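Local coordinates for protein Ceg4 (Legionella pneumophila subsp. pneumophila, PDB 6AOK) that dephosphorylates phosphotyrosine as a HAD-like phosphatase effector and attenuates activation of eukaryotic MAPK pathways, this chain being its magnesium-binding phosphatase domain, at residues L165-T170 with K194-F199; T24-N29 with D84-M89; I14-F19 with N160-L165. One frame throughout, in Å; residues are numbered along the deposited sequence.

Interaction 1 of 3, residues L165-T170 with K194-F199. With MG (magnesium ion), chain B.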
loop_
_atom_site.group_PDB
_atom_site.type_symbol
_atom_site.label_atom_id
_atom_site.label_comp_id
_atom_site.label_asym_id
_atom_site.label_seq_id
_atom_site.Cartn_x
_atom_site.Cartn_y
_atom_site.Cartn_z
ATOM N N LEU A 165 -7.672 0.744 -5.481
ATOM C CA LEU A 165 -7.564 -0.704 -5.331
ATOM C C LEU A 165 -8.029 -1.064 -3.946
ATOM O O LEU A 165 -7.507 -0.514 -2.963
ATOM C CB LEU A 165 -6.124 -1.189 -5.523
ATOM C CG LEU A 165 -5.621 -0.810 -6.908
ATOM C CD1 LEU A 165 -4.658 0.342 -6.750
ATOM C CD2 LEU A 165 -4.974 -1.979 -7.644
ATOM N N ASP A 166 -8.996 -1.973 -3.848
ATOM C CA ASP A 166 -9.419 -2.414 -2.509
ATOM C C ASP A 166 -10.154 -3.743 -2.625
ATOM O O ASP A 166 -10.975 -3.931 -3.530
ATOM C CB ASP A 166 -10.314 -1.361 -1.823
ATOM C CG ASP A 166 -10.272 -1.441 -0.305
ATOM O OD1 ASP A 166 -10.417 -2.564 0.229
ATOM O OD2 ASP A 166 -10.116 -0.371 0.374
ATOM N N ASP A 167 -9.864 -4.666 -1.703
ATOM C CA ASP A 167 -10.629 -5.902 -1.725
ATOM C C ASP A 167 -11.962 -5.803 -0.992
ATOM O O ASP A 167 -12.782 -6.705 -1.139
ATOM C CB ASP A 167 -9.811 -7.094 -1.143
ATOM C CG ASP A 167 -9.452 -6.901 0.349
ATOM O OD1 ASP A 167 -8.856 -5.854 0.712
ATOM O OD2 ASP A 167 -9.783 -7.771 1.197
ATOM N N SER A 168 -12.188 -4.772 -0.208
ATOM C CA SER A 168 -13.453 -4.616 0.479
ATOM C C SER A 168 -14.406 -3.772 -0.366
ATOM O O SER A 168 -14.109 -2.612 -0.623
ATOM C CB SER A 168 -13.223 -3.938 1.832
ATOM O OG SER A 168 -14.395 -3.260 2.248
ATOM N N PRO A 169 -15.568 -4.276 -0.761
ATOM C CA PRO A 169 -16.485 -3.430 -1.576
ATOM C C PRO A 169 -16.903 -2.122 -0.910
ATOM O O PRO A 169 -16.996 -1.083 -1.581
ATOM C CB PRO A 169 -17.695 -4.351 -1.784
ATOM C CG PRO A 169 -17.146 -5.721 -1.649
ATOM C CD PRO A 169 -16.046 -5.650 -0.606
ATOM N N THR A 170 -17.201 -2.149 0.397
ATOM C CA THR A 170 -17.612 -0.925 1.092
ATOM C C THR A 170 -16.506 0.121 1.073
ATOM O O THR A 170 -16.742 1.327 0.828
ATOM C CB THR A 170 -18.003 -1.261 2.546
ATOM O OG1 THR A 170 -19.134 -2.130 2.543
ATOM C CG2 THR A 170 -18.384 -0.016 3.297
ATOM N N LYS A 194 -11.065 -6.368 -6.235
ATOM C CA LYS A 194 -10.783 -7.774 -6.458
ATOM C C LYS A 194 -10.727 -8.479 -5.105
ATOM O O LYS A 194 -10.503 -7.850 -4.069
ATOM C CB LYS A 194 -9.452 -7.969 -7.222
ATOM C CG LYS A 194 -9.336 -7.185 -8.500
ATOM C CD LYS A 194 -10.434 -7.580 -9.419
ATOM C CE LYS A 194 -10.158 -7.112 -10.826
ATOM N NZ LYS A 194 -11.232 -7.602 -11.761
ATOM N N ASN A 195 -10.917 -9.793 -5.116
ATOM C CA ASN A 195 -10.644 -10.596 -3.932
ATOM C C ASN A 195 -9.122 -10.739 -3.712
ATOM O O ASN A 195 -8.335 -10.550 -4.643
ATOM C CB ASN A 195 -11.315 -11.973 -4.082
ATOM C CG ASN A 195 -12.824 -11.854 -4.209
ATOM O OD1 ASN A 195 -13.456 -11.010 -3.565
ATOM N ND2 ASN A 195 -13.404 -12.663 -5.071
ATOM N N PRO A 196 -8.688 -11.030 -2.477
ATOM C CA PRO A 196 -7.246 -11.168 -2.202
ATOM C C PRO A 196 -6.601 -12.169 -3.135
ATOM O O PRO A 196 -7.206 -13.181 -3.489
ATOM C CB PRO A 196 -7.201 -11.647 -0.748
ATOM C CG PRO A 196 -8.455 -11.004 -0.121
ATOM C CD PRO A 196 -9.504 -11.029 -1.241
ATOM N N GLY A 197 -5.376 -11.849 -3.576
ATOM C CA GLY A 197 -4.679 -12.676 -4.541
ATOM C C GLY A 197 -5.096 -12.483 -5.982
ATOM O O GLY A 197 -4.452 -13.048 -6.870
ATOM N N GLU A 198 -6.125 -11.674 -6.260
ATOM C CA GLU A 198 -6.652 -11.573 -7.613
ATOM C C GLU A 198 -6.390 -10.220 -8.265
ATOM O O GLU A 198 -6.898 -9.962 -9.367
ATOM C CB GLU A 198 -8.148 -11.896 -7.612
ATOM C CG GLU A 198 -8.420 -13.348 -7.273
ATOM C CD GLU A 198 -9.901 -13.690 -7.108
ATOM O OE1 GLU A 198 -10.751 -12.984 -7.691
ATOM O OE2 GLU A 198 -10.210 -14.676 -6.380
ATOM N N PHE A 199 -5.606 -9.356 -7.630
ATOM C CA PHE A 199 -5.175 -8.120 -8.276
ATOM C C PHE A 199 -4.012 -8.415 -9.236
ATOM O O PHE A 199 -3.039 -9.077 -8.849
ATOM C CB PHE A 199 -4.749 -7.111 -7.229
ATOM C CG PHE A 199 -5.876 -6.589 -6.400
ATOM C CD1 PHE A 199 -6.266 -7.260 -5.225
ATOM C CD2 PHE A 199 -6.568 -5.469 -6.789
ATOM C CE1 PHE A 199 -7.333 -6.764 -4.427
ATOM C CE2 PHE A 199 -7.643 -4.996 -5.990
ATOM C CZ PHE A 199 -7.990 -5.645 -4.814
HETATM MG MG MG B . -8.152 -5.094 2.537
HETATM O O HOH W 1 -9.873 -3.885 2.488
HETATM O O HOH W 2 -13.048 -9.343 -0.747
HETATM O O HOH W 3 -9.155 -6.754 3.376
HETATM O O HOH W 4 -7.907 -4.253 4.386
#
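Asp167 is held against Lys194, Pro196 and Phe199 by close packing. Its CA lies 3.1 Å from Lys194 O, in a CA-H...O contact. No partner other than this weak one is found for Lys194 O, which the contact buries. The CB of Asp167 meets Pro196 CD at 3.9 Å, and the two side chains cross at about a right angle. Phe199 presents its ring edge to the 166-167 backbone, with CZ 3.6 Å from Asp166 C and Asp166 O in the ring plane. Lys194 CB sits over the centre of one ring face, 3.5 Å above it. Leu165 CD2 meets Phe199 CD2 obliquely.

The Asp167 carboxylate continues to the metal. OD1 binds magnesium at 2.1 Å, and OD2 accepts from a metal-bound water. Asp18 and the backbone O of Asp20 complete the protein ligands.

In the second shell, Asp166 OD1 accepts from Ser168 N at 2.9 Å, an Asx turn, and from another metal-bound water. Asp166 OD2 makes a salt bridge to Lys144. Ser168 N-caps helix 169-180. A further water joins Asp167 O to Asn195 OD1.

Such an acidic pair after a strand is characteristic of HAD phosphatases. One aspartate binds magnesium directly and its neighbour acts through water. The metal beside Asp167 and Lys144 on Asp166 OD2 probably offset the clustered negative charge.

Interaction 2 of 3, residues T24-N29 with D84-M89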
loop_
_atom_site.group_PDB
_atom_site.type_symbol
_atom_site.label_atom_id
_atom_site.label_comp_id
_atom_site.label_asym_id
_atom_site.label_seq_id
_atom_site.Cartn_x
_atom_site.Cartn_y
_atom_site.Cartn_z
ATOM N N THR A 24 -1.246 -7.325 0.114
ATOM C CA THR A 24 -0.953 -8.653 0.650
ATOM C C THR A 24 -2.010 -9.626 0.210
ATOM O O THR A 24 -3.026 -9.239 -0.352
ATOM C CB THR A 24 -0.887 -8.680 2.188
ATOM O OG1 THR A 24 -2.230 -8.655 2.719
ATOM C CG2 THR A 24 -0.092 -7.573 2.713
ATOM N N GLY A 25 -1.805 -10.914 0.532
ATOM C CA GLY A 25 -2.859 -11.861 0.186
ATOM C C GLY A 25 -3.820 -12.251 1.306
ATOM O O GLY A 25 -4.575 -13.209 1.145
ATOM N N LYS A 26 -3.831 -11.541 2.439
ATOM C CA LYS A 26 -4.691 -11.879 3.566
ATOM C C LYS A 26 -5.462 -10.629 3.954
ATOM O O LYS A 26 -4.859 -9.567 4.110
ATOM C CB LYS A 26 -3.876 -12.374 4.777
ATOM C CG LYS A 26 -3.503 -13.810 4.710
ATOM C CD LYS A 26 -4.751 -14.702 4.812
ATOM C CE LYS A 26 -4.407 -16.198 4.806
ATOM N NZ LYS A 26 -3.843 -16.654 3.488
ATOM N N SER A 27 -6.756 -10.776 4.198
ATOM C CA SER A 27 -7.572 -9.647 4.637
ATOM C C SER A 27 -7.164 -9.146 6.031
ATOM O O SER A 27 -6.522 -9.854 6.833
ATOM C CB SER A 27 -9.052 -10.042 4.644
ATOM O OG SER A 27 -9.302 -10.853 5.774
ATOM N N GLY A 28 -7.560 -7.906 6.332
ATOM C CA GLY A 28 -7.168 -7.302 7.609
ATOM C C GLY A 28 -7.541 -8.131 8.821
ATOM O O GLY A 28 -6.713 -8.366 9.711
ATOM N N ASN A 29 -8.794 -8.601 8.887
ATOM C CA ASN A 29 -9.138 -9.327 10.104
ATOM C C ASN A 29 -8.597 -10.753 10.117
ATOM O O ASN A 29 -8.656 -11.416 11.168
ATOM C CB ASN A 29 -10.673 -9.266 10.348
ATOM C CG ASN A 29 -11.455 -10.263 9.565
ATOM O OD1 ASN A 29 -10.968 -10.828 8.591
ATOM N ND2 ASN A 29 -12.739 -10.459 9.966
ATOM N N ASP A 84 2.088 -19.349 5.142
ATOM C CA ASP A 84 1.778 -18.001 5.582
ATOM C C ASP A 84 2.412 -16.931 4.728
ATOM O O ASP A 84 2.447 -15.778 5.136
ATOM C CB ASP A 84 2.165 -17.763 7.044
ATOM C CG ASP A 84 1.197 -18.428 8.006
ATOM O OD1 ASP A 84 0.211 -19.020 7.532
ATOM O OD2 ASP A 84 1.389 -18.322 9.229
ATOM N N VAL A 85 2.914 -17.277 3.543
ATOM C CA VAL A 85 3.526 -16.270 2.688
ATOM C C VAL A 85 2.491 -15.248 2.216
ATOM O O VAL A 85 2.849 -14.157 1.756
ATOM C CB VAL A 85 4.258 -16.993 1.520
ATOM C CG1 VAL A 85 3.245 -17.673 0.606
ATOM C CG2 VAL A 85 5.110 -16.021 0.710
ATOM N N ASP A 86 1.192 -15.555 2.370
ATOM C CA ASP A 86 0.112 -14.616 2.044
ATOM C C ASP A 86 0.093 -13.382 2.940
ATOM O O ASP A 86 -0.540 -12.386 2.561
ATOM C CB ASP A 86 -1.256 -15.310 2.123
ATOM C CG ASP A 86 -1.483 -16.294 0.989
ATOM O OD1 ASP A 86 -2.523 -16.985 1.003
ATOM O OD2 ASP A 86 -0.625 -16.392 0.078
ATOM N N PHE A 87 0.771 -13.402 4.101
ATOM C CA PHE A 87 0.994 -12.156 4.838
ATOM C C PHE A 87 1.810 -11.141 4.060
ATOM O O PHE A 87 1.751 -9.940 4.359
ATOM C CB PHE A 87 1.781 -12.401 6.107
ATOM C CG PHE A 87 0.976 -12.900 7.255
ATOM C CD1 PHE A 87 0.535 -14.218 7.284
ATOM C CD2 PHE A 87 0.719 -12.069 8.350
ATOM C CE1 PHE A 87 -0.177 -14.702 8.362
ATOM C CE2 PHE A 87 0.006 -12.561 9.455
ATOM C CZ PHE A 87 -0.429 -13.879 9.459
ATOM N N LEU A 88 2.599 -11.594 3.099
ATOM C CA LEU A 88 3.542 -10.737 2.401
ATOM C C LEU A 88 2.953 -10.232 1.079
ATOM O O LEU A 88 1.906 -10.698 0.615
ATOM C CB LEU A 88 4.847 -11.501 2.151
ATOM C CG LEU A 88 5.543 -12.111 3.362
ATOM C CD1 LEU A 88 6.741 -12.878 2.862
ATOM C CD2 LEU A 88 5.988 -10.968 4.230
HETATM N N MSE A 89 3.633 -9.265 0.478
HETATM C CA MSE A 89 3.317 -8.804 -0.885
HETATM C C MSE A 89 3.692 -9.858 -1.882
HETATM O O MSE A 89 4.724 -10.479 -1.717
HETATM C CB MSE A 89 4.127 -7.572 -1.268
HETATM C CG MSE A 89 3.774 -6.340 -0.630
HETATM SE SE MSE A 89 4.724 -4.959 -1.615
HETATM C CE MSE A 89 6.214 -4.788 -0.344
#
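Gly25 packs its backbone directly on Asp86, and this is the tight part of the contact. Gly25 N donates to Asp86 O at 2.8 Å. The donor lies in the carbonyl plane, but the bond is bent, with an angle of 135° at the hydrogen. Gly25 has no side chain between its backbone and Asp86, and the two CA atoms come within 4.5 Å. Thr24 packs beside it. Its CG2, anti to the carbonyl carbon, meets Phe87 O at 3.4 Å, and its CA approaches Leu88 O at 3.5 Å in a CA-H...O contact.

Residues 85-87 form a short 3-10 segment, with Leu88 N bonded to Val85 O. Phe87 and Leu88 point their CB atoms away from 24-29. Both side chains pack on Tyr71 of helix 60-71. The contact thus joins the loop after the first strand of the HAD-like domain to the loop between helices 60-71 and 91-100. This region follows the first strand, where many HAD phosphatases carry a cap insertion, and may be of that kind. Thr24 OG1 accepts from Gly21 N, which ties this end to the loop carrying Asp20. Lys26 N also donates to Thr24 OG1, weakly.

The looser side belongs to Lys26 and Asp86, both partly exposed. The lysine chain bends at chi2 (-67°) and again at chi4. Its CG passes 3.7 Å from Asp86 CB, and the two side chains run obliquely across each other. NZ makes a salt bridge to Asp86 OD1 at 2.8 Å.

Interaction 3 of 3, residues I14-F19 with N160-L165; sequences IIFTDF and NRVYIL. With MG (magnesium ion), chain B.
The Phe16 ring takes Val162 CG1 at its edge, in the ring plane, with CD1 3.8 Å from that methyl. On the other side of the sheet, the Tyr163 ring has Ile15 CG1 in an oblique position. It is Tyr163 CB that packs on Ile15 CG1, at 4.0 Å.

Strand 13-17 is the middle strand of the parallel sheet of a Rossmann-like HAD fold, and strand 161-165 lies next to it. Their axes are 4.6 Å apart and 9° from parallel. Five backbone hydrogen bonds join them, starting at Ile14 N to Arg161 O. Tyr163 N and Leu165 N donate back to Ile14 O and Phe16 O. Val162 and Ile164 add CA-H...O contacts to the same two oxygens.

Ile14, Phe16, Val162 and Ile164 line one face, where helix 169-180 covers Val162 and Ile164. Ile15, Thr17, Tyr163 and Leu165 line the other, where helix 201-211 touches Thr17, Tyr163 and Leu165. Here Leu165 CD1 lies 4.0 Å from Ile15 CG2. Thr17 OG1, anti to its backbone N (chi1 -179°), rests 3.7 Å from Leu165 CB and donates to Asp18 O.

Asp18 is a magnesium ligand and the first aspartate of a DxDx(T/V) sequence, consistent with the HAD motif. Lys144 forms a salt bridge with its OD1, and Thr22 OG1 hydrogen-bonds to its OD2. The last of the five strand bonds, Asp18 N to Leu165 O, is nearly straight at 177°, while OD2 binds magnesium at 2.0 Å.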
loop_
_atom_site.group_PDB
_atom_site.type_symbol
_atom_site.label_atom_id
_atom_site.label_comp_id
_atom_site.label_asym_id
_atom_site.label_seq_id
_atom_site.Cartn_x
_atom_site.Cartn_y
_atom_site.Cartn_z
ATOM N N ILE A 14 -1.931 9.244 -9.375
ATOM C CA ILE A 14 -2.140 9.121 -7.940
ATOM C C ILE A 14 -2.740 7.753 -7.697
ATOM O O ILE A 14 -3.654 7.352 -8.403
ATOM C CB ILE A 14 -3.068 10.209 -7.384
ATOM C CG1 ILE A 14 -2.488 11.573 -7.713
ATOM C CG2 ILE A 14 -3.269 10.006 -5.799
ATOM C CD1 ILE A 14 -3.489 12.686 -7.522
ATOM N N ILE A 15 -2.204 7.040 -6.720
ATOM C CA ILE A 15 -2.692 5.729 -6.351
ATOM C C ILE A 15 -3.309 5.827 -4.963
ATOM O O ILE A 15 -2.680 6.337 -4.032
ATOM C CB ILE A 15 -1.558 4.689 -6.387
ATOM C CG1 ILE A 15 -1.015 4.573 -7.808
ATOM C CG2 ILE A 15 -2.070 3.325 -5.878
ATOM C CD1 ILE A 15 0.273 3.881 -7.841
ATOM N N PHE A 16 -4.502 5.274 -4.813
ATOM C CA PHE A 16 -5.079 5.047 -3.500
ATOM C C PHE A 16 -5.270 3.557 -3.424
ATOM O O PHE A 16 -6.176 3.034 -4.089
ATOM C CB PHE A 16 -6.420 5.767 -3.331
ATOM C CG PHE A 16 -6.283 7.253 -3.287
ATOM C CD1 PHE A 16 -6.560 8.023 -4.416
ATOM C CD2 PHE A 16 -5.841 7.875 -2.155
ATOM C CE1 PHE A 16 -6.433 9.402 -4.371
ATOM C CE2 PHE A 16 -5.646 9.225 -2.123
ATOM C CZ PHE A 16 -5.949 9.990 -3.247
ATOM N N THR A 17 -4.456 2.877 -2.598
ATOM C CA THR A 17 -4.530 1.425 -2.543
ATOM C C THR A 17 -4.698 0.987 -1.091
ATOM O O THR A 17 -4.065 1.532 -0.178
ATOM C CB THR A 17 -3.278 0.769 -3.164
ATOM O OG1 THR A 17 -3.412 -0.644 -3.097
ATOM C CG2 THR A 17 -2.040 1.162 -2.404
ATOM N N ASP A 18 -5.580 0.031 -0.884
ATOM C CA ASP A 18 -5.639 -0.715 0.364
ATOM C C ASP A 18 -4.327 -1.491 0.580
ATOM O O ASP A 18 -3.528 -1.680 -0.346
ATOM C CB ASP A 18 -6.854 -1.668 0.301
ATOM C CG ASP A 18 -7.033 -2.473 1.577
ATOM O OD1 ASP A 18 -6.950 -1.883 2.695
ATOM O OD2 ASP A 18 -7.273 -3.692 1.449
ATOM N N PHE A 19 -4.089 -1.918 1.828
ATOM C CA PHE A 19 -2.926 -2.763 2.093
ATOM C C PHE A 19 -3.327 -4.229 2.258
ATOM O O PHE A 19 -3.062 -5.043 1.358
ATOM C CB PHE A 19 -2.122 -2.234 3.315
ATOM C CG PHE A 19 -0.871 -3.031 3.588
ATOM C CD1 PHE A 19 0.254 -2.879 2.774
ATOM C CD2 PHE A 19 -0.817 -3.924 4.661
ATOM C CE1 PHE A 19 1.403 -3.614 3.002
ATOM C CE2 PHE A 19 0.347 -4.672 4.887
ATOM C CZ PHE A 19 1.448 -4.506 4.065
ATOM N N ASN A 160 -3.534 12.809 -14.149
ATOM C CA ASN A 160 -4.099 12.277 -15.381
ATOM C C ASN A 160 -4.774 10.929 -15.132
ATOM O O ASN A 160 -5.729 10.568 -15.825
ATOM C CB ASN A 160 -3.000 12.154 -16.455
ATOM C CG ASN A 160 -2.339 13.487 -16.767
ATOM O OD1 ASN A 160 -1.395 13.921 -16.093
ATOM N ND2 ASN A 160 -2.854 14.160 -17.780
ATOM N N ARG A 161 -4.356 10.216 -14.099
ATOM C CA ARG A 161 -4.928 8.917 -13.783
ATOM C C ARG A 161 -4.944 8.729 -12.278
ATOM O O ARG A 161 -3.952 9.032 -11.610
ATOM C CB ARG A 161 -4.111 7.806 -14.439
ATOM C CG ARG A 161 -4.784 6.462 -14.413
ATOM C CD ARG A 161 -4.685 5.789 -15.791
ATOM N NE ARG A 161 -4.728 6.700 -16.934
ATOM C CZ ARG A 161 -5.784 7.425 -17.280
ATOM N NH1 ARG A 161 -6.875 7.384 -16.532
ATOM N NH2 ARG A 161 -5.737 8.211 -18.348
ATOM N N VAL A 162 -6.062 8.229 -11.752
ATOM C CA VAL A 162 -6.173 7.890 -10.336
ATOM C C VAL A 162 -6.492 6.416 -10.263
ATOM O O VAL A 162 -7.500 5.982 -10.833
ATOM C CB VAL A 162 -7.265 8.713 -9.621
ATOM C CG1 VAL A 162 -7.344 8.305 -8.130
ATOM C CG2 VAL A 162 -7.040 10.269 -9.841
ATOM N N TYR A 163 -5.637 5.641 -9.564
ATOM C CA TYR A 163 -5.879 4.218 -9.285
ATOM C C TYR A 163 -6.562 4.060 -7.933
ATOM O O TYR A 163 -6.186 4.732 -6.960
ATOM C CB TYR A 163 -4.576 3.432 -9.238
ATOM C CG TYR A 163 -4.132 3.054 -10.621
ATOM C CD1 TYR A 163 -3.556 3.989 -11.447
ATOM C CD2 TYR A 163 -4.297 1.776 -11.092
ATOM C CE1 TYR A 163 -3.153 3.649 -12.705
ATOM C CE2 TYR A 163 -3.911 1.432 -12.344
ATOM C CZ TYR A 163 -3.326 2.378 -13.165
ATOM O OH TYR A 163 -2.934 2.051 -14.472
ATOM N N ILE A 164 -7.561 3.171 -7.878
ATOM C CA ILE A 164 -8.245 2.811 -6.635
ATOM C C ILE A 164 -8.279 1.298 -6.542
ATOM O O ILE A 164 -8.836 0.645 -7.426
ATOM C CB ILE A 164 -9.673 3.352 -6.570
ATOM C CG1 ILE A 164 -9.668 4.848 -6.912
ATOM C CG2 ILE A 164 -10.247 3.083 -5.170
ATOM C CD1 ILE A 164 -11.081 5.414 -7.300
ATOM N N LEU A 165 -7.672 0.744 -5.481
ATOM C CA LEU A 165 -7.564 -0.704 -5.331
ATOM C C LEU A 165 -8.029 -1.064 -3.946
ATOM O O LEU A 165 -7.507 -0.514 -2.963
ATOM C CB LEU A 165 -6.124 -1.189 -5.523
ATOM C CG LEU A 165 -5.621 -0.810 -6.908
ATOM C CD1 LEU A 165 -4.658 0.342 -6.750
ATOM C CD2 LEU A 165 -4.974 -1.979 -7.644
HETATM MG MG MG B . -8.152 -5.094 2.537
HETATM O O HOH W 4 -7.907 -4.253 4.386
HETATM O O HOH W 1 -9.873 -3.885 2.488
HETATM O O HOH W 3 -9.155 -6.754 3.376
#

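Interaction 3 is the buried core, where the central strand and its neighbour pair through regular backbone bonds and apolar packing. Interaction 1 continues from its C-terminal end. The two share Leu165, three waters and the magnesium ion, and Asp167 OD1 lies 2.8 Å from Asp18 OD2 beside the metal. There the chemistry changes to metal binding, water and ring packing. Interactions 1 and 2 are both partly buried and built mainly from loops. Interaction 2 ends in a salt bridge between partly exposed residues, without a metal. It lies within the loop closed by interaction 3. It touches interaction 1 where Gly25 O packs on Pro196 CB. Residues 14-19 and 24-29 flank the short segment that carries Asp20.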